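Local coordinates for protein alternansucrase (PDB 6HVG) that belongs to glycoside hydrolase family 70 and carries choline-binding-type repeats, with a calcium ion bound in the model, at residues F980-Q983 and D984-I988. Numbering follows the deposited sequence.
Sequences FVKQ and DGTII
F980 and I988 face each other as an antiparallel hydrogen-bonded pair, F980 N donating to I988 O (2.7 Å) and I988 N returning a straighter bond to F980 O (N-H...O 172°). Next along, V981 and I987 form a non-hydrogen-bonded pair with CA atoms 4.3 Å apart, and K982 N then donates to T986 O, which lies 2.6 Å from it. Beyond this last bond the chain reverses through Q983, D984 and G985. The result is the closed end of a beta hairpin, strands 977-982 and 987-991, at the edge of a large antiparallel sheet in the family 70 region, on the protein surface, its centre about 55 Å from the centre of the chain. V981 and I987 project from one face, where V981 CG1 meets I987 CG1 at 4.2 Å, the two branches crossing obliquely. On the other face the K982 chain passes across T986 and I988. Its torsions beyond CG, all near 180°, carry K982 CD to 3.8 Å from T986 CG2 and K982 CE to 3.8 Å from I988 CD1. F980 shares that face, its CB 3.9 Å from I988 O; chi1 of -60° puts CG opposite the carbonyl carbon and turns the ring away from I988 to P962, L964 and W1007, the last edge-to-face. On the side of strand 977-982 away from I987, strand 962-965 continues the sheet through V981-T963 backbone hydrogen bonds.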
loop_
_atom_site.group_PDB
_atom_site.type_symbol
_atom_site.label_atom_id
_atom_site.label_comp_id
_atom_site.label_asym_id
_atom_site.label_seq_id
_atom_site.Cartn_x
_atom_site.Cartn_y
_atom_site.Cartn_z
ATOM N N PHE A 980 -29.181 4.273 43.820
ATOM C CA PHE A 980 -29.475 5.635 43.370
ATOM C C PHE A 980 -30.956 5.856 43.455
ATOM O O PHE A 980 -31.742 4.905 43.280
ATOM C CB PHE A 980 -29.088 5.844 41.906
ATOM C CG PHE A 980 -27.633 5.623 41.613
ATOM C CD1 PHE A 980 -26.649 6.245 42.370
ATOM C CD2 PHE A 980 -27.253 4.822 40.552
ATOM C CE1 PHE A 980 -25.322 6.052 42.075
ATOM C CE2 PHE A 980 -25.932 4.626 40.253
ATOM C CZ PHE A 980 -24.961 5.240 41.017
ATOM N N VAL A 981 -31.354 7.098 43.684
ATOM C CA VAL A 981 -32.766 7.406 43.689
ATOM C C VAL A 981 -33.073 8.355 42.543
ATOM O O VAL A 981 -32.358 9.310 42.325
ATOM C CB VAL A 981 -33.269 7.958 45.064
ATOM C CG1 VAL A 981 -32.690 7.142 46.218
ATOM C CG2 VAL A 981 -32.934 9.436 45.250
ATOM N N LYS A 982 -34.137 8.070 41.805
ATOM C CA LYS A 982 -34.697 9.013 40.856
ATOM C C LYS A 982 -35.255 10.223 41.584
ATOM O O LYS A 982 -35.650 10.123 42.736
ATOM C CB LYS A 982 -35.823 8.353 40.085
ATOM C CG LYS A 982 -35.422 7.263 39.107
ATOM C CD LYS A 982 -36.519 7.018 38.079
ATOM C CE LYS A 982 -36.160 5.934 37.077
ATOM N NZ LYS A 982 -37.116 5.934 35.938
ATOM N N GLN A 983 -35.291 11.372 40.920
ATOM C CA GLN A 983 -35.707 12.599 41.593
ATOM C C GLN A 983 -37.142 12.516 42.124
ATOM O O GLN A 983 -37.431 12.976 43.233
ATOM C CB GLN A 983 -35.487 13.829 40.705
ATOM C CG GLN A 983 -36.235 13.874 39.382
ATOM C CD GLN A 983 -35.899 15.125 38.569
ATOM O OE1 GLN A 983 -34.931 15.820 38.859
ATOM N NE2 GLN A 983 -36.698 15.413 37.548
ATOM N N ASP A 984 -38.032 11.911 41.353
ATOM C CA ASP A 984 -39.351 11.596 41.895
ATOM C C ASP A 984 -39.721 10.115 41.876
ATOM O O ASP A 984 -40.104 9.580 42.920
ATOM C CB ASP A 984 -40.438 12.464 41.241
ATOM C CG ASP A 984 -40.923 13.593 42.147
ATOM O OD1 ASP A 984 -40.819 13.444 43.381
ATOM O OD2 ASP A 984 -41.443 14.620 41.631
ATOM N N GLY A 985 -39.532 9.472 40.717
ATOM C CA GLY A 985 -39.982 8.120 40.401
ATOM C C GLY A 985 -39.724 6.942 41.337
ATOM O O GLY A 985 -40.683 6.309 41.801
ATOM N N THR A 986 -38.457 6.621 41.606
ATOM C CA THR A 986 -38.093 5.396 42.325
ATOM C C THR A 986 -36.630 5.286 42.763
ATOM O O THR A 986 -35.799 6.148 42.454
ATOM C CB THR A 986 -38.379 4.148 41.432
ATOM O OG1 THR A 986 -38.313 2.954 42.220
ATOM C CG2 THR A 986 -37.387 4.014 40.254
ATOM N N ILE A 987 -36.330 4.164 43.417
ATOM C CA ILE A 987 -34.968 3.740 43.772
ATOM C C ILE A 987 -34.399 2.815 42.686
ATOM O O ILE A 987 -35.071 1.896 42.232
ATOM C CB ILE A 987 -34.965 2.980 45.122
ATOM C CG1 ILE A 987 -35.351 3.938 46.267
ATOM C CG2 ILE A 987 -33.613 2.300 45.385
ATOM C CD1 ILE A 987 -35.533 3.271 47.624
ATOM N N ILE A 988 -33.145 3.047 42.304
ATOM C CA ILE A 988 -32.463 2.269 41.255
ATOM C C ILE A 988 -31.182 1.592 41.781
ATOM O O ILE A 988 -30.401 2.221 42.523
ATOM C CB ILE A 988 -32.059 3.199 40.078
ATOM C CG1 ILE A 988 -33.275 3.945 39.506
ATOM C CG2 ILE A 988 -31.315 2.420 38.998
ATOM C CD1 ILE A 988 -34.162 3.102 38.626
#